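Local coordinates for protein putative surface-anchored fimbrial subunit (Corynebacterium diphtheriae, PDB 3HR6) that probably forms the shaft of a cell-wall-anchored pilus, as the major subunit built of tandem Ig-like modules stabilised by isopeptide and disulfide bonds and binding calcium, at residues D35-T40 with E109-S114; I205-G210 with L232-A237; I311-D316 with A326-H331; A362-I367 with F392-T397. One frame throughout, in Å; residues are numbered along the deposited sequence. Where two conformers were deposited one is given.

Contact 1 of 4, residues D35-T40 with E109-S114; sequences DGMSFT and EAVVRS
The backbones of 35-40 and 109-114 stay apart where Met37 reaches over to Glu109 and Val111, with CA of Met37 8.7 Å from CA of Val111. Residues 35-37 lead into strand 38-44, whereas Val111 and Val112 form a short, weakly bonded strand. Met37 is the residue that spans the interval. Its side chain leaves CA with CG beside the backbone N (chi1 -63°) and then folds at both of the following torsions, bringing the thioether end down onto the other segment. SD meets Val111 tip to tip, lying 3.8 Å from CG2 of Val111 and 3.9 Å from CG1 of Val111, almost evenly between the two methyls. The terminal methyl goes further along the segment, and CE of Met37 stops 3.5 Å from the carbonyl O of Glu109. A polar link lies toward the solvent side: one water donates to O of Asp35 at 2.6 Å and to OE1 of Glu109 at 2.9 Å, joining a backbone carbonyl to a carboxylate. His141 of strand 131-143 and Gln103 of strand 97-103 also pack against both Met37 and Val111. Met37, just before strand 38-44, meeting Val111 end to end forms part of the buried interior of the N-terminal Ig-like module, within the pilin D1 family region.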
loop_
_atom_site.group_PDB
_atom_site.type_symbol
_atom_site.label_atom_id
_atom_site.label_comp_id
_atom_site.label_asym_id
_atom_site.label_seq_id
_atom_site.Cartn_x
_atom_site.Cartn_y
_atom_site.Cartn_z
ATOM N N ASP A 35 9.403 19.173 -6.774
ATOM C CA ASP A 35 8.235 19.885 -6.277
ATOM C C ASP A 35 7.504 19.093 -5.208
ATOM O O ASP A 35 7.707 17.903 -5.061
ATOM C CB ASP A 35 7.322 20.265 -7.449
ATOM C CG ASP A 35 7.897 21.388 -8.269
ATOM O OD1 ASP A 35 8.663 22.224 -7.736
ATOM O OD2 ASP A 35 7.573 21.461 -9.458
ATOM N N GLY A 36 6.703 19.813 -4.418
ATOM C CA GLY A 36 5.882 19.210 -3.391
ATOM C C GLY A 36 6.636 18.861 -2.132
ATOM O O GLY A 36 6.134 18.121 -1.304
ATOM N N MET A 37 7.874 19.363 -2.005
ATOM C CA MET A 37 8.665 19.087 -0.816
ATOM C C MET A 37 8.318 20.151 0.204
ATOM O O MET A 37 8.306 21.334 -0.114
ATOM C CB MET A 37 10.154 19.055 -1.147
ATOM C CG MET A 37 10.526 17.945 -2.108
ATOM S SD MET A 37 10.407 16.321 -1.367
ATOM C CE MET A 37 8.870 15.656 -2.048
ATOM N N SER A 38 8.052 19.713 1.435
ATOM C CA SER A 38 7.456 20.561 2.452
ATOM C C SER A 38 8.511 21.008 3.444
ATOM O O SER A 38 9.248 20.195 3.987
ATOM C CB SER A 38 6.348 19.789 3.176
ATOM O OG SER A 38 5.856 20.576 4.247
ATOM N N PHE A 39 8.579 22.318 3.666
ATOM C CA PHE A 39 9.526 22.910 4.552
ATOM C C PHE A 39 8.852 23.855 5.498
ATOM O O PHE A 39 7.961 24.594 5.107
ATOM C CB PHE A 39 10.560 23.696 3.763
ATOM C CG PHE A 39 11.450 22.839 2.938
ATOM C CD1 PHE A 39 12.659 22.360 3.444
ATOM C CD2 PHE A 39 11.098 22.529 1.645
ATOM C CE1 PHE A 39 13.476 21.548 2.673
ATOM C CE2 PHE A 39 11.895 21.741 0.877
ATOM C CZ PHE A 39 13.103 21.243 1.388
ATOM N N THR A 40 9.320 23.845 6.737
ATOM C CA THR A 40 8.963 24.871 7.688
ATOM C C THR A 40 10.192 25.765 7.945
ATOM O O THR A 40 11.316 25.280 8.176
ATOM C CB THR A 40 8.422 24.250 8.980
ATOM O OG1 THR A 40 7.275 23.455 8.663
ATOM C CG2 THR A 40 8.027 25.320 9.988
ATOM N N GLU A 109 5.215 13.719 -1.969
ATOM C CA GLU A 109 5.785 12.385 -2.033
ATOM C C GLU A 109 6.641 12.171 -0.794
ATOM O O GLU A 109 7.273 13.107 -0.273
ATOM C CB GLU A 109 6.686 12.214 -3.253
ATOM C CG GLU A 109 6.079 12.433 -4.595
ATOM C CD GLU A 109 7.153 12.316 -5.668
ATOM O OE1 GLU A 109 8.054 13.204 -5.726
ATOM O OE2 GLU A 109 7.116 11.303 -6.410
ATOM N N ALA A 110 6.684 10.941 -0.322
ATOM C CA ALA A 110 7.563 10.564 0.756
ATOM C C ALA A 110 9.018 10.458 0.282
ATOM O O ALA A 110 9.310 9.881 -0.767
ATOM C CB ALA A 110 7.106 9.253 1.334
ATOM N N VAL A 111 9.897 11.095 1.042
ATOM C CA VAL A 111 11.353 11.032 0.815
ATOM C C VAL A 111 12.130 10.856 2.133
ATOM O O VAL A 111 11.606 11.122 3.214
ATOM C CB VAL A 111 11.841 12.330 0.117
ATOM C CG1 VAL A 111 11.209 12.549 -1.284
ATOM C CG2 VAL A 111 11.577 13.580 1.020
ATOM N N VAL A 112 13.433 10.557 2.029
ATOM C CA VAL A 112 14.338 10.629 3.150
ATOM C C VAL A 112 14.753 12.100 3.194
ATOM O O VAL A 112 15.504 12.588 2.347
ATOM C CB VAL A 112 15.555 9.694 3.003
ATOM C CG1 VAL A 112 16.452 9.752 4.251
ATOM C CG2 VAL A 112 15.062 8.236 2.751
ATOM N N ARG A 113 14.189 12.801 4.154
ATOM C CA ARG A 113 14.227 14.262 4.191
ATOM C C ARG A 113 15.554 14.798 4.595
ATOM O O ARG A 113 16.343 14.127 5.251
ATOM C CB ARG A 113 13.140 14.795 5.124
ATOM C CG ARG A 113 13.280 14.345 6.546
ATOM C CD ARG A 113 12.362 15.144 7.446
ATOM N NE ARG A 113 12.253 14.550 8.772
ATOM C CZ ARG A 113 11.556 15.077 9.771
ATOM N NH1 ARG A 113 10.925 16.235 9.614
ATOM N NH2 ARG A 113 11.500 14.440 10.942
ATOM N N SER A 114 15.770 16.057 4.214
ATOM C CA SER A 114 16.919 16.813 4.625
ATOM C C SER A 114 16.856 17.047 6.125
ATOM O O SER A 114 15.772 17.189 6.680
ATOM C CB SER A 114 16.944 18.165 3.905
ATOM O OG SER A 114 16.850 18.021 2.491
HETATM O O HOH W 1 6.606 15.518 -4.800
#

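Contact 2 of 4, residues I205-G210 with L232-A237; sequences ITVTLG and LSVQLA
Ile205 makes the first touch: its CD1 lies 3.8 Å from CD1 of Leu232. The two side chains slide past one another in opposite directions and touch through their end methyls. Ile205 has CG1 beside its backbone N and the chain extended beyond it (chi2 167°), which carries CD1 out to the leucine. Thr206 turns its side chain away, while its backbone bonds to Glu255 of the adjoining strand 251-259. Val207 again points inward and meets Val234 tip to tip; CG2 of Val207 is 3.8 Å from CG1 of Val234 and 4.1 Å from CG2 of Val234, so one methyl rests against both branches of its partner. The CA atoms of Val207 and Val234 are 8.1 Å apart, a spacing filled by side chains, as between the facing sheets of a β-sandwich. Here strand 206-209 belongs to an antiparallel sheet and strand 229-236 to a mixed one, and their facing residues contribute to the packing between the two sheets of what is probably an Ig-like module in the Cna-B-like region. Thr208 bonds through its backbone to Val253, continuing the ladder. Leu209 faces the other segment too, but packs on Leu244 and His247. Gly210, with a positive phi (65°), follows the strand, and its backbone bonds to Glu251.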
loop_
_atom_site.group_PDB
_atom_site.type_symbol
_atom_site.label_atom_id
_atom_site.label_comp_id
_atom_site.label_asym_id
_atom_site.label_seq_id
_atom_site.Cartn_x
_atom_site.Cartn_y
_atom_site.Cartn_z
ATOM N N ILE A 205 3.271 -13.846 9.457
ATOM C CA ILE A 205 3.857 -12.560 9.083
ATOM C C ILE A 205 5.354 -12.712 9.153
ATOM O O ILE A 205 5.885 -13.056 10.184
ATOM C CB ILE A 205 3.425 -11.411 10.006
ATOM C CG1 ILE A 205 1.885 -11.329 10.063
ATOM C CG2 ILE A 205 4.005 -10.109 9.514
ATOM C CD1 ILE A 205 1.389 -10.442 11.197
ATOM N N THR A 206 6.014 -12.452 8.023
ATOM C CA THR A 206 7.448 -12.584 7.971
ATOM C C THR A 206 8.085 -11.312 7.433
ATOM O O THR A 206 7.504 -10.582 6.616
ATOM C CB THR A 206 7.884 -13.779 7.092
ATOM O OG1 THR A 206 7.486 -13.528 5.738
ATOM C CG2 THR A 206 7.247 -15.115 7.643
ATOM N N VAL A 207 9.296 -11.089 7.911
ATOM C CA VAL A 207 10.041 -9.911 7.563
ATOM C C VAL A 207 11.473 -10.356 7.328
ATOM O O VAL A 207 12.125 -11.001 8.204
ATOM C CB VAL A 207 9.999 -8.830 8.651
ATOM C CG1 VAL A 207 10.746 -7.576 8.197
ATOM C CG2 VAL A 207 8.581 -8.475 9.085
ATOM N N THR A 208 11.973 -9.999 6.145
ATOM C CA THR A 208 13.356 -10.266 5.797
ATOM C C THR A 208 14.013 -9.000 5.231
ATOM O O THR A 208 13.353 -8.167 4.619
ATOM C CB THR A 208 13.473 -11.381 4.753
ATOM O OG1 THR A 208 12.914 -10.952 3.512
ATOM C CG2 THR A 208 12.713 -12.640 5.200
ATOM N N LEU A 209 15.299 -8.851 5.476
ATOM C CA LEU A 209 16.114 -7.780 4.902
ATOM C C LEU A 209 17.270 -8.426 4.156
ATOM O O LEU A 209 18.063 -9.119 4.749
ATOM C CB LEU A 209 16.654 -6.874 6.001
ATOM C CG LEU A 209 17.503 -5.660 5.601
ATOM C CD1 LEU A 209 16.723 -4.755 4.628
ATOM C CD2 LEU A 209 17.975 -4.895 6.804
ATOM N N GLY A 210 17.353 -8.218 2.846
ATOM C CA GLY A 210 18.461 -8.816 2.086
ATOM C C GLY A 210 18.359 -10.336 2.116
ATOM O O GLY A 210 19.390 -11.032 2.069
ATOM N N LEU A 232 -1.821 -3.536 9.168
ATOM C CA LEU A 232 -0.646 -4.278 9.590
ATOM C C LEU A 232 0.531 -3.337 9.455
ATOM O O LEU A 232 0.694 -2.697 8.444
ATOM C CB LEU A 232 -0.432 -5.475 8.687
ATOM C CG LEU A 232 0.903 -6.237 8.846
ATOM C CD1 LEU A 232 1.112 -6.784 10.244
ATOM C CD2 LEU A 232 0.995 -7.347 7.811
ATOM N N SER A 233 1.378 -3.280 10.474
ATOM C CA SER A 233 2.497 -2.350 10.495
ATOM C C SER A 233 3.739 -3.074 10.947
ATOM O O SER A 233 3.669 -3.795 11.932
ATOM C CB SER A 233 2.207 -1.281 11.540
ATOM O OG SER A 233 3.303 -0.390 11.658
ATOM N N VAL A 234 4.818 -2.859 10.202
ATOM C CA VAL A 234 6.149 -3.422 10.494
ATOM C C VAL A 234 7.090 -2.250 10.611
ATOM O O VAL A 234 7.209 -1.463 9.697
ATOM C CB VAL A 234 6.627 -4.339 9.407
ATOM C CG1 VAL A 234 8.120 -4.776 9.712
ATOM C CG2 VAL A 234 5.675 -5.549 9.267
ATOM N N GLN A 235 7.789 -2.181 11.744
ATOM C CA GLN A 235 8.599 -1.032 12.023
ATOM C C GLN A 235 9.955 -1.508 12.434
ATOM O O GLN A 235 10.064 -2.363 13.310
ATOM C CB GLN A 235 7.939 -0.314 13.179
ATOM C CG GLN A 235 8.384 1.060 13.415
ATOM C CD GLN A 235 7.319 1.856 14.158
ATOM O OE1 GLN A 235 6.384 2.447 13.549
ATOM N NE2 GLN A 235 7.438 1.865 15.443
ATOM N N LEU A 236 10.986 -0.917 11.863
ATOM C CA LEU A 236 12.355 -1.221 12.246
ATOM C C LEU A 236 12.900 -0.181 13.215
ATOM O O LEU A 236 12.778 1.011 13.003
ATOM C CB LEU A 236 13.281 -1.295 11.036
ATOM C CG LEU A 236 12.896 -2.277 9.941
ATOM C CD1 LEU A 236 13.822 -2.103 8.689
ATOM C CD2 LEU A 236 12.943 -3.688 10.490
ATOM N N ALA A 237 13.573 -0.658 14.239
ATOM C CA ALA A 237 14.167 0.221 15.249
ATOM C C ALA A 237 15.479 -0.385 15.744
ATOM O O ALA A 237 15.935 -1.386 15.198
ATOM C CB ALA A 237 13.189 0.444 16.389
#

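Contact 3 of 4, residues I311-D316 with A326-H331; sequences IEKSFD and ATFQLH
Segments 311-316 and 326-331, on strands 302-315 and 327-333 of facing sheets, run in broadly opposite senses, with the CA atoms of Lys313 and Ala326 8.0 Å apart and those of Ile311 and Phe328 9.3 Å apart. The Phe328 ring fills the wider interval. Ile311 crosses it at a slant, placing CD1 3.7 Å from CD2 of Phe328, neither squarely over the face nor at the rim. Lys313 reaches the ring differently: its methylene CD lies in the ring plane at the edge, 3.9 Å from CZ of Phe328. The lysine chain starts with CG opposite the backbone N and bends at chi2 (78°) and chi4 (61°), and this folded course lays CE against the methyl of Ala326, 3.6 Å from its CB. Beyond CE the nitrogen is no ordinary ammonium, because NZ of Lys313 is covalently joined to CG of Asn432 in an isopeptide bond. That nitrogen also donates to O of Ser314 at 3.1 Å, the donor standing 28° out of the carbonyl plane, and it sits 3.5 Å above one face of the Phe315 ring, offset toward the rim. Phe315 in turn brings CZ to 4.2 Å from CB of Ala326, adding an aromatic neighbour beside the cross-linked lysine. Glu396 of strand 391-398 packs beside Lys313, Ala326 and Phe328. Strand 302-315 is flanked by strands 361-375 and 424-432, the latter ending at Asn432, while strand 327-333 lies between 354-355 and 391-398.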
loop_
_atom_site.group_PDB
_atom_site.type_symbol
_atom_site.label_atom_id
_atom_site.label_comp_id
_atom_site.label_asym_id
_atom_site.label_seq_id
_atom_site.Cartn_x
_atom_site.Cartn_y
_atom_site.Cartn_z
ATOM N N ILE A 311 -27.826 -19.003 -10.270
ATOM C CA ILE A 311 -28.587 -20.048 -10.928
ATOM C C ILE A 311 -30.039 -19.640 -10.764
ATOM O O ILE A 311 -30.428 -19.244 -9.661
ATOM C CB ILE A 311 -28.325 -21.460 -10.271
ATOM C CG1 ILE A 311 -26.864 -21.888 -10.408
ATOM C CG2 ILE A 311 -29.225 -22.546 -10.910
ATOM C CD1 ILE A 311 -26.537 -23.189 -9.651
ATOM N N GLU A 312 -30.806 -19.651 -11.863
ATOM C CA GLU A 312 -32.265 -19.427 -11.839
ATOM C C GLU A 312 -32.900 -20.708 -12.325
ATOM O O GLU A 312 -32.943 -20.974 -13.541
ATOM C CB GLU A 312 -32.640 -18.258 -12.740
ATOM C CG GLU A 312 -32.041 -16.991 -12.257
ATOM C CD GLU A 312 -32.569 -15.745 -12.898
ATOM O OE1 GLU A 312 -33.412 -15.806 -13.816
ATOM O OE2 GLU A 312 -32.097 -14.678 -12.446
ATOM N N LYS A 313 -33.401 -21.495 -11.373
ATOM C CA LYS A 313 -33.893 -22.850 -11.653
ATOM C C LYS A 313 -35.393 -22.849 -11.820
ATOM O O LYS A 313 -36.121 -22.158 -11.100
ATOM C CB LYS A 313 -33.525 -23.790 -10.497
ATOM C CG LYS A 313 -33.804 -25.268 -10.767
ATOM C CD LYS A 313 -32.748 -25.867 -11.651
ATOM C CE LYS A 313 -32.935 -27.362 -11.819
ATOM N NZ LYS A 313 -34.191 -27.834 -12.442
ATOM N N SER A 314 -35.878 -23.598 -12.812
ATOM C CA SER A 314 -37.295 -23.790 -12.986
ATOM C C SER A 314 -37.520 -25.301 -13.154
ATOM O O SER A 314 -36.554 -26.060 -13.384
ATOM C CB SER A 314 -37.808 -22.997 -14.193
ATOM O OG SER A 314 -37.073 -23.323 -15.355
ATOM N N PHE A 315 -38.760 -25.712 -12.955
ATOM C CA PHE A 315 -39.187 -27.092 -13.139
ATOM C C PHE A 315 -40.358 -27.094 -14.108
ATOM O O PHE A 315 -41.433 -26.550 -13.854
ATOM C CB PHE A 315 -39.526 -27.749 -11.805
ATOM C CG PHE A 315 -38.331 -27.991 -10.948
ATOM C CD1 PHE A 315 -37.655 -29.205 -10.990
ATOM C CD2 PHE A 315 -37.847 -27.000 -10.115
ATOM C CE1 PHE A 315 -36.494 -29.421 -10.214
ATOM C CE2 PHE A 315 -36.747 -27.220 -9.326
ATOM C CZ PHE A 315 -36.044 -28.424 -9.376
ATOM N N ASP A 316 -40.119 -27.707 -15.262
ATOM C CA ASP A 316 -40.989 -27.582 -16.427
ATOM C C ASP A 316 -41.581 -26.186 -16.549
ATOM O O ASP A 316 -42.783 -26.017 -16.674
ATOM C CB ASP A 316 -42.061 -28.682 -16.455
ATOM C CG ASP A 316 -41.467 -30.041 -16.791
ATOM O OD1 ASP A 316 -40.898 -30.203 -17.896
ATOM O OD2 ASP A 316 -41.536 -30.935 -15.933
ATOM N N ALA A 326 -33.045 -28.472 -6.519
ATOM C CA ALA A 326 -31.942 -29.131 -7.170
ATOM C C ALA A 326 -30.661 -28.685 -6.480
ATOM O O ALA A 326 -30.625 -27.620 -5.839
ATOM C CB ALA A 326 -31.898 -28.806 -8.661
ATOM N N THR A 327 -29.620 -29.500 -6.626
ATOM C CA THR A 327 -28.319 -29.275 -6.030
ATOM C C THR A 327 -27.266 -29.300 -7.146
ATOM O O THR A 327 -27.332 -30.122 -8.063
ATOM C CB THR A 327 -28.013 -30.348 -4.954
ATOM O OG1 THR A 327 -29.041 -30.344 -3.937
ATOM C CG2 THR A 327 -26.589 -30.164 -4.338
ATOM N N PHE A 328 -26.330 -28.347 -7.075
ATOM C CA PHE A 328 -25.246 -28.202 -8.035
ATOM C C PHE A 328 -23.925 -28.101 -7.315
ATOM O O PHE A 328 -23.838 -27.642 -6.141
ATOM C CB PHE A 328 -25.421 -26.953 -8.912
ATOM C CG PHE A 328 -26.689 -26.959 -9.705
ATOM C CD1 PHE A 328 -26.701 -27.417 -11.036
ATOM C CD2 PHE A 328 -27.879 -26.557 -9.131
ATOM C CE1 PHE A 328 -27.864 -27.461 -11.760
ATOM C CE2 PHE A 328 -29.056 -26.600 -9.843
ATOM C CZ PHE A 328 -29.063 -27.036 -11.178
ATOM N N GLN A 329 -22.912 -28.611 -7.999
ATOM C CA GLN A 329 -21.545 -28.338 -7.633
ATOM C C GLN A 329 -20.861 -27.589 -8.764
ATOM O O GLN A 329 -21.168 -27.745 -9.973
ATOM C CB GLN A 329 -20.822 -29.614 -7.221
ATOM C CG GLN A 329 -21.439 -30.290 -6.045
ATOM C CD GLN A 329 -20.596 -31.445 -5.563
ATOM O OE1 GLN A 329 -20.447 -32.442 -6.273
ATOM N NE2 GLN A 329 -20.098 -31.346 -4.339
ATOM N N LEU A 330 -19.932 -26.735 -8.360
ATOM C CA LEU A 330 -19.150 -25.942 -9.309
ATOM C C LEU A 330 -17.816 -26.642 -9.600
ATOM O O LEU A 330 -17.156 -27.137 -8.706
ATOM C CB LEU A 330 -18.945 -24.531 -8.775
ATOM C CG LEU A 330 -18.226 -23.523 -9.701
ATOM C CD1 LEU A 330 -19.073 -23.207 -10.925
ATOM C CD2 LEU A 330 -17.878 -22.242 -8.897
ATOM N N HIS A 331 -17.457 -26.674 -10.875
ATOM C CA HIS A 331 -16.332 -27.422 -11.386
ATOM C C HIS A 331 -15.647 -26.609 -12.456
ATOM O O HIS A 331 -16.118 -25.548 -12.840
ATOM C CB HIS A 331 -16.809 -28.724 -12.013
ATOM C CG HIS A 331 -17.101 -29.808 -11.023
ATOM N ND1 HIS A 331 -16.102 -30.550 -10.426
ATOM C CD2 HIS A 331 -18.271 -30.304 -10.554
ATOM C CE1 HIS A 331 -16.645 -31.467 -9.645
ATOM N NE2 HIS A 331 -17.962 -31.335 -9.694
#

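Contact 4 of 4, residues A362-I367 with F392-T397; sequences AVLSGI and FCLVET
Leu364 and Leu394 touch through a single methyl each, CD2 of Leu364 lying 3.8 Å from CD2 of Leu394. Both leucines place CG beside the backbone N, but they differ at the second torsion, 66° in Leu364 against 164° in Leu394, and the chains meet at a slant rather than end on. The second pair is Ile367 and Phe392, which slide past each other in opposite directions. Here the β-branch does the work: CG2 of Ile367, opposite its own backbone N, is 3.7 Å from CZ of Phe392 and 4.2 Å from CE1 of Phe392, approaching the ring obliquely at its far end. The positive phi of Gly366 (74°) probably accounts for Leu364 and Ile367, three residues apart, both pointing toward 392-397. The Phe392 ring is held further by an edge-to-face contact with Trp385 and a cation-pi contact with Arg332. On the other side of its strand, Cys393 forms the disulfide with Cys333. Across the interface itself the chemistry is purely apolar, implying that these two pairs contribute through burial and fit of shape rather than through directional bonds.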
loop_
_atom_site.group_PDB
_atom_site.type_symbol
_atom_site.label_atom_id
_atom_site.label_comp_id
_atom_site.label_asym_id
_atom_site.label_seq_id
_atom_site.Cartn_x
_atom_site.Cartn_y
_atom_site.Cartn_z
ATOM N N ALA A 362 -29.994 -19.918 -6.720
ATOM C CA ALA A 362 -28.821 -20.310 -5.970
ATOM C C ALA A 362 -27.692 -19.371 -6.386
ATOM O O ALA A 362 -27.442 -19.218 -7.569
ATOM C CB ALA A 362 -28.438 -21.745 -6.268
ATOM N N VAL A 363 -27.067 -18.751 -5.401
ATOM C CA VAL A 363 -26.003 -17.781 -5.630
ATOM C C VAL A 363 -24.653 -18.369 -5.203
ATOM O O VAL A 363 -24.498 -18.802 -4.064
ATOM C CB VAL A 363 -26.300 -16.433 -4.937
ATOM C CG1 VAL A 363 -25.238 -15.403 -5.380
ATOM C CG2 VAL A 363 -27.703 -15.900 -5.322
ATOM N N LEU A 364 -23.696 -18.412 -6.130
ATOM C CA LEU A 364 -22.331 -18.897 -5.896
ATOM C C LEU A 364 -21.455 -17.633 -5.923
ATOM O O LEU A 364 -21.108 -17.135 -6.994
ATOM C CB LEU A 364 -21.942 -19.890 -6.968
ATOM C CG LEU A 364 -22.580 -21.271 -6.853
ATOM C CD1 LEU A 364 -24.063 -21.223 -7.061
ATOM C CD2 LEU A 364 -21.941 -22.140 -7.901
ATOM N N SER A 365 -21.175 -17.097 -4.754
ATOM C CA SER A 365 -20.488 -15.808 -4.612
ATOM C C SER A 365 -19.048 -15.993 -4.191
ATOM O O SER A 365 -18.675 -17.023 -3.625
ATOM C CB SER A 365 -21.158 -14.917 -3.547
ATOM O OG SER A 365 -22.559 -14.796 -3.718
ATOM N N GLY A 366 -18.245 -14.966 -4.430
ATOM C CA GLY A 366 -16.886 -14.952 -3.948
ATOM C C GLY A 366 -15.861 -15.818 -4.622
ATOM O O GLY A 366 -14.852 -16.267 -4.009
ATOM N N ILE A 367 -16.069 -16.017 -5.914
ATOM C CA ILE A 367 -15.194 -16.744 -6.758
ATOM C C ILE A 367 -14.039 -15.817 -7.147
ATOM O O ILE A 367 -14.246 -14.846 -7.885
ATOM C CB ILE A 367 -15.888 -17.255 -8.042
ATOM C CG1 ILE A 367 -17.111 -18.143 -7.710
ATOM C CG2 ILE A 367 -14.900 -18.021 -8.844
ATOM C CD1 ILE A 367 -18.116 -18.315 -8.864
ATOM N N PHE A 392 -15.552 -22.502 -16.078
ATOM C CA PHE A 392 -16.349 -23.079 -15.032
ATOM C C PHE A 392 -17.540 -23.842 -15.610
ATOM O O PHE A 392 -18.024 -23.594 -16.748
ATOM C CB PHE A 392 -16.870 -22.004 -14.070
ATOM C CG PHE A 392 -15.808 -21.304 -13.287
ATOM C CD1 PHE A 392 -15.225 -21.886 -12.156
ATOM C CD2 PHE A 392 -15.359 -20.043 -13.677
ATOM C CE1 PHE A 392 -14.239 -21.239 -11.448
ATOM C CE2 PHE A 392 -14.377 -19.393 -12.975
ATOM C CZ PHE A 392 -13.806 -19.976 -11.851
ATOM N N CYS A 393 -18.002 -24.797 -14.827
ATOM C CA CYS A 393 -19.237 -25.495 -15.197
ATOM C C CYS A 393 -19.945 -25.999 -13.986
ATOM O O CYS A 393 -19.357 -26.195 -12.948
ATOM C CB CYS A 393 -18.968 -26.613 -16.199
ATOM S SG CYS A 393 -17.651 -27.732 -15.586
ATOM N N LEU A 394 -21.246 -26.199 -14.121
ATOM C CA LEU A 394 -22.045 -26.689 -13.014
ATOM C C LEU A 394 -22.479 -28.117 -13.287
ATOM O O LEU A 394 -22.880 -28.445 -14.406
ATOM C CB LEU A 394 -23.283 -25.823 -12.876
ATOM C CG LEU A 394 -23.073 -24.378 -12.398
ATOM C CD1 LEU A 394 -24.376 -23.513 -12.714
ATOM C CD2 LEU A 394 -22.691 -24.342 -10.912
ATOM N N VAL A 395 -22.412 -28.940 -12.255
ATOM C CA VAL A 395 -22.918 -30.314 -12.342
ATOM C C VAL A 395 -24.097 -30.420 -11.398
ATOM O O VAL A 395 -23.995 -30.135 -10.192
ATOM C CB VAL A 395 -21.840 -31.351 -11.953
ATOM C CG1 VAL A 395 -22.480 -32.770 -11.780
ATOM C CG2 VAL A 395 -20.714 -31.374 -12.962
ATOM N N GLU A 396 -25.234 -30.852 -11.942
ATOM C CA GLU A 396 -26.410 -31.088 -11.136
ATOM C C GLU A 396 -26.312 -32.441 -10.458
ATOM O O GLU A 396 -26.301 -33.472 -11.142
ATOM C CB GLU A 396 -27.675 -31.045 -11.977
ATOM C CG GLU A 396 -28.916 -31.077 -11.122
ATOM C CD GLU A 396 -30.175 -30.885 -11.904
ATOM O OE1 GLU A 396 -30.416 -31.621 -12.881
ATOM O OE2 GLU A 396 -30.951 -30.021 -11.487
ATOM N N THR A 397 -26.231 -32.446 -9.132
ATOM C CA THR A 397 -26.051 -33.700 -8.371
ATOM C C THR A 397 -27.353 -34.254 -7.796
ATOM O O THR A 397 -27.411 -35.424 -7.435
ATOM C CB THR A 397 -25.055 -33.535 -7.223
ATOM O OG1 THR A 397 -25.524 -32.536 -6.313
ATOM C CG2 THR A 397 -23.646 -33.215 -7.722
#

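How the contacts relate
Contacts 1, 3 and 4 are buried, whereas contact 2 is only partly so. Contacts 1 and 2 belong to different family regions, their centres about 24 Å apart, and contact 1 lies across the chain's centre from contacts 3 and 4. The last two are neighbours in one module, with centres about 8 Å apart: strands 302-315 and 361-375 adjoin in one sheet, and 327-333 and 391-398 in the other, with N of Ile311 2.7 Å from O of Ala362, a probable hydrogen bond. Chemically, contact 2 is aliphatic throughout, and contact 4 adds one aromatic ring; contact 1 has a water bridge, and contact 3 includes the lysine of a covalent cross-link.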